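Local coordinates for protein cellulosomal scaffoldin (Acetivibrio cellulolyticus, PDB 3ZUC) that probably binds crystalline cellulose through this family 3b carbohydrate-binding module, one part of a larger secreted cellulosome scaffoldin, at residues F26-T31 and T102-Q107; A39-H44 and I89-A94. All coordinates share one frame; numbering follows the deposited sequence. Where two conformers were deposited one is given.

Contact 1. Residues F26-T31 and T102-Q107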
# COMPACT_ATOMS: atom_id res chain seq x y z
N PHE A 26 0.22 -0.87 -6.19
CA PHE A 26 0.44 0.56 -6.21
C PHE A 26 1.29 0.94 -7.41
O PHE A 26 2.20 0.20 -7.80
CB PHE A 26 1.25 1.00 -4.98
CG PHE A 26 0.53 0.91 -3.66
CD1 PHE A 26 0.47 -0.26 -2.94
CD2 PHE A 26 -0.07 2.04 -3.12
CE1 PHE A 26 -0.20 -0.27 -1.68
CE2 PHE A 26 -0.70 2.02 -1.90
CZ PHE A 26 -0.76 0.89 -1.20
N ARG A 27 1.05 2.12 -7.96
CA ARG A 27 1.97 2.75 -8.91
C ARG A 27 2.33 4.11 -8.35
O ARG A 27 1.45 4.92 -8.07
CB ARG A 27 1.37 2.87 -10.32
CG ARG A 27 2.37 3.50 -11.31
CD ARG A 27 2.02 3.20 -12.74
NE ARG A 27 0.77 3.84 -13.12
CZ ARG A 27 0.12 3.55 -14.23
NH1 ARG A 27 0.58 2.62 -15.06
NH2 ARG A 27 -1.01 4.19 -14.50
N LEU A 28 3.62 4.32 -8.17
CA LEU A 28 4.15 5.54 -7.58
C LEU A 28 4.86 6.32 -8.67
O LEU A 28 5.75 5.77 -9.32
CB LEU A 28 5.14 5.21 -6.48
CG LEU A 28 4.65 4.23 -5.41
CD1 LEU A 28 5.75 4.01 -4.38
CD2 LEU A 28 3.32 4.64 -4.78
N THR A 29 4.51 7.59 -8.84
CA THR A 29 5.11 8.44 -9.86
C THR A 29 5.73 9.66 -9.24
O THR A 29 5.09 10.36 -8.45
CB THR A 29 4.06 8.88 -10.90
OG1 THR A 29 3.44 7.73 -11.49
CG2 THR A 29 4.70 9.71 -12.03
N ASN A 30 6.99 9.91 -9.57
CA ASN A 30 7.63 11.16 -9.19
C ASN A 30 7.25 12.22 -10.21
O ASN A 30 7.69 12.18 -11.34
CB ASN A 30 9.15 10.96 -9.15
CG ASN A 30 9.88 12.20 -8.70
OD1 ASN A 30 9.30 13.28 -8.60
ND2 ASN A 30 11.15 12.05 -8.44
N THR A 31 6.37 13.15 -9.81
CA THR A 31 5.86 14.17 -10.72
C THR A 31 6.69 15.44 -10.69
O THR A 31 6.32 16.44 -11.29
CB THR A 31 4.40 14.51 -10.38
OG1 THR A 31 4.33 15.05 -9.06
CG2 THR A 31 3.53 13.28 -10.46
N THR A 102 9.31 9.64 -13.44
CA THR A 102 9.30 8.19 -13.63
C THR A 102 8.39 7.55 -12.63
O THR A 102 8.07 8.13 -11.60
CB THR A 102 10.70 7.55 -13.53
OG1 THR A 102 11.18 7.49 -12.19
CG2 THR A 102 11.67 8.33 -14.34
N SER A 103 7.99 6.32 -12.91
CA SER A 103 7.11 5.60 -12.03
C SER A 103 7.57 4.18 -11.82
O SER A 103 8.25 3.59 -12.66
CB SER A 103 5.70 5.58 -12.61
OG SER A 103 5.67 4.79 -13.78
N ILE A 104 7.16 3.63 -10.68
CA ILE A 104 7.38 2.23 -10.37
C ILE A 104 6.09 1.62 -9.85
O ILE A 104 5.28 2.26 -9.20
CB ILE A 104 8.48 2.03 -9.33
CG1 ILE A 104 8.18 2.79 -8.04
CG2 ILE A 104 9.85 2.40 -9.90
CD1 ILE A 104 9.04 2.38 -6.85
N GLU A 105 5.93 0.33 -10.12
CA GLU A 105 4.86 -0.46 -9.54
C GLU A 105 5.36 -1.21 -8.31
O GLU A 105 6.53 -1.59 -8.22
CB GLU A 105 4.32 -1.48 -10.57
CG GLU A 105 3.65 -0.83 -11.79
CD GLU A 105 2.98 -1.79 -12.76
OE1 GLU A 105 2.20 -2.66 -12.34
OE2 GLU A 105 3.18 -1.63 -13.98
N VAL A 106 4.45 -1.45 -7.36
CA VAL A 106 4.69 -2.28 -6.20
C VAL A 106 3.50 -3.23 -6.11
O VAL A 106 2.38 -2.81 -5.86
CB VAL A 106 4.80 -1.44 -4.93
CG1 VAL A 106 5.02 -2.34 -3.75
CG2 VAL A 106 5.94 -0.44 -5.06
N GLN A 107 3.75 -4.52 -6.34
CA GLN A 107 2.70 -5.52 -6.43
C GLN A 107 2.91 -6.56 -5.33
O GLN A 107 3.96 -7.19 -5.27
CB GLN A 107 2.77 -6.20 -7.80
CG GLN A 107 1.80 -7.33 -8.00
CD GLN A 107 1.72 -7.73 -9.45
OE1 GLN A 107 1.62 -6.86 -10.32
NE2 GLN A 107 1.77 -9.02 -9.73
O HOH W 1 3.20 1.24 -15.12
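Phe-26 and Val-106 exchange two backbone hydrogen bonds, Phe-26 N to Val-106 O at 2.9 Å and Val-106 N to Phe-26 O at 2.8 Å. Leu-28 and Ile-104 form the next pair, where Leu-28 N reaches Ile-104 O almost straight, with 171° at the hydrogen. A further bond runs from Asn-30 N to Thr-102 O. CA-H groups lean on carbonyls too, closest at Ser-103 CA to Leu-28 O, 3.0 Å.

Arg-27 and Glu-105, a non-hydrogen-bonded pair, put their side chains on the same, polar face. Their charged atoms do not touch; a water in the plane of the guanidinium accepts from Arg-27 NH1 at 3.0 Å and donates to Glu-105 OE2 at 3.1 Å. Arg-27 NE also makes a salt bridge to Glu-9 OE1, and Glu-105 OE1 is hydrogen-bonded to Tyr-133 OH. Chi1 of -179° sets CG of Arg-27 anti to its backbone N, 3.8 Å from Ile-104 O. Thr-29 OG1 packs on Ser-103 CB at 3.3 Å, small side chains that fit a solvent-facing surface.

The other face is apolar along Phe-26, Leu-28, Ile-104 and Val-106; at its end Asn-30 is buried too, its amide held by Leu-98 O, Asn-34 O and Gly-32 N. Leu-28 CB meets Ile-104 CG1 at 4.2 Å, while the Phe-26 ring meets Phe-10 edge-to-face. Such two-faced antiparallel pairing is characteristic of the beta-sandwich of CBM3 modules.

Contact 2. Residues A39-H44 and I89-A94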
# COMPACT_ATOMS: atom_id res chain seq x y z
N ALA A 39 13.75 5.04 0.39
CA ALA A 39 13.90 4.53 1.75
C ALA A 39 13.06 5.29 2.75
O ALA A 39 12.74 4.76 3.81
CB ALA A 39 15.37 4.57 2.17
N ASP A 40 12.68 6.52 2.43
CA ASP A 40 11.86 7.31 3.32
C ASP A 40 10.37 7.22 3.02
O ASP A 40 9.58 7.84 3.73
CB ASP A 40 12.30 8.76 3.27
CG ASP A 40 13.67 8.94 3.83
OD1 ASP A 40 13.92 8.41 4.93
OD2 ASP A 40 14.50 9.55 3.15
N VAL A 41 9.98 6.47 2.00
CA VAL A 41 8.58 6.39 1.60
C VAL A 41 7.90 5.20 2.26
O VAL A 41 8.43 4.09 2.27
CB VAL A 41 8.47 6.29 0.06
CG1 VAL A 41 7.04 6.05 -0.36
CG2 VAL A 41 8.99 7.55 -0.60
N LYS A 42 6.71 5.43 2.80
CA LYS A 42 5.87 4.36 3.32
C LYS A 42 4.51 4.43 2.64
O LYS A 42 4.10 5.51 2.18
CB LYS A 42 5.68 4.47 4.85
CG LYS A 42 7.00 4.54 5.64
CD LYS A 42 6.83 4.76 7.14
CE LYS A 42 8.19 4.77 7.84
NZ LYS A 42 8.11 5.29 9.23
N LEU A 43 3.81 3.30 2.60
CA LEU A 43 2.46 3.22 2.06
C LEU A 43 1.57 2.52 3.07
O LEU A 43 2.02 1.59 3.73
CB LEU A 43 2.43 2.39 0.75
CG LEU A 43 3.46 2.78 -0.30
CD1 LEU A 43 3.49 1.76 -1.42
CD2 LEU A 43 3.20 4.17 -0.83
N HIS A 44 0.31 2.94 3.17
CA HIS A 44 -0.67 2.24 4.01
C HIS A 44 -1.88 1.75 3.20
O HIS A 44 -2.41 2.47 2.34
CB HIS A 44 -1.25 3.13 5.12
CG HIS A 44 -0.29 3.49 6.19
ND1 HIS A 44 -0.63 4.33 7.23
CD2 HIS A 44 0.99 3.12 6.40
CE1 HIS A 44 0.40 4.48 8.03
NE2 HIS A 44 1.40 3.75 7.56
N ILE A 89 3.82 -0.59 4.13
CA ILE A 89 4.87 -1.01 3.23
C ILE A 89 6.02 -0.03 3.32
O ILE A 89 5.81 1.19 3.33
CB ILE A 89 4.35 -1.09 1.78
CG1 ILE A 89 3.25 -2.14 1.65
CG2 ILE A 89 5.47 -1.36 0.80
CD1 ILE A 89 2.51 -2.10 0.34
N ALA A 90 7.24 -0.57 3.39
CA ALA A 90 8.47 0.20 3.46
C ALA A 90 9.46 -0.32 2.40
O ALA A 90 9.37 -1.45 1.92
CB ALA A 90 9.10 0.07 4.84
N PHE A 91 10.41 0.55 2.08
CA PHE A 91 11.47 0.28 1.11
C PHE A 91 12.82 0.37 1.80
O PHE A 91 13.07 1.30 2.57
CB PHE A 91 11.47 1.36 0.02
CG PHE A 91 10.23 1.38 -0.82
CD1 PHE A 91 9.15 2.16 -0.46
CD2 PHE A 91 10.15 0.65 -1.99
CE1 PHE A 91 8.02 2.20 -1.24
CE2 PHE A 91 9.02 0.68 -2.78
CZ PHE A 91 7.96 1.46 -2.40
N SER A 92 13.72 -0.56 1.50
CA SER A 92 15.07 -0.50 2.02
C SER A 92 15.92 0.50 1.23
O SER A 92 15.55 0.95 0.15
CB SER A 92 15.72 -1.87 1.90
OG SER A 92 15.98 -2.11 0.53
N SER A 93 17.10 0.81 1.75
CA SER A 93 18.02 1.70 1.06
C SER A 93 18.47 1.17 -0.31
O SER A 93 18.80 1.95 -1.20
CB SER A 93 19.25 1.97 1.94
OG SER A 93 19.96 0.77 2.15
N ALA A 94 18.47 -0.15 -0.49
CA ALA A 94 18.83 -0.74 -1.76
C ALA A 94 17.78 -0.51 -2.85
O ALA A 94 18.08 -0.64 -4.04
CB ALA A 94 19.14 -2.22 -1.61
O HOH W 2 10.50 3.06 3.62
O HOH W 3 13.68 2.08 5.14
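The Phe-91 ring turns its edge to Val-41: CD1 lies 3.4 Å from Val-41 O, which sits in the plane of the ring, so the slightly positive C-H rim meets a carbonyl oxygen. Next to it CE1 packs against Val-41 CG1 at 4.1 Å, the two side chains lying side by side and pointing the same way. Leu-28, Leu-38 and Val-69 also touch this side chain, an apolar setting that suits a buried phenylalanine.

Leu-43 and Ile-89 join the strands by two backbone hydrogen bonds, Leu-43 N to Ile-89 O at 3.0 Å and Ile-89 N to Leu-43 O at 2.9 Å. Their CB atoms meet at 4.1 Å, branched aliphatic groups that fill the interior of the CBM3 beta-sandwich; this antiparallel pair belongs to the sheet facing strand 24-30. On the opposite face Lys-42 CB rests 3.6 Å from Ile-89 O, and in one of its two conformers its extended chain carries the amine outward to a weak hydrogen bond with a pentaethylene glycol, probably from the crystallisation liquor.

Beyond the Leu-43/Ile-89 pair, water takes the place of direct backbone bonds: one molecule accepts from Phe-91 N at 2.9 Å and lies within donating distance of Ala-39 O and Val-41 O. A second donates to both Ala-39 O and Phe-91 O. Ala-39, small enough to sit close, brings its CA to 3.4 Å from Phe-91 O in a CA-H...O contact.

Overall arrangement
Contacts 1 and 2 belong to the two opposing five-stranded sheets of the sandwich, and their centres are 12 Å apart. They meet across the core: Phe-26 CG lies 3.8 Å from Leu-43 CD1, and Phe-26 CE1 is equally close to Ile-89 CD1. Farther along, Phe-91 CZ touches both Val-106 CG2 at 3.8 Å and Leu-28 CD1 at 3.9 Å. Each sheet thus supplies an aromatic ring that packs against aliphatic side chains of the other. Along the chain, both strands of contact 2 fall between those of contact 1. Neither contact lies at the calcium site, and the bound nickel is about 10 Å from the Asn-30 side chain.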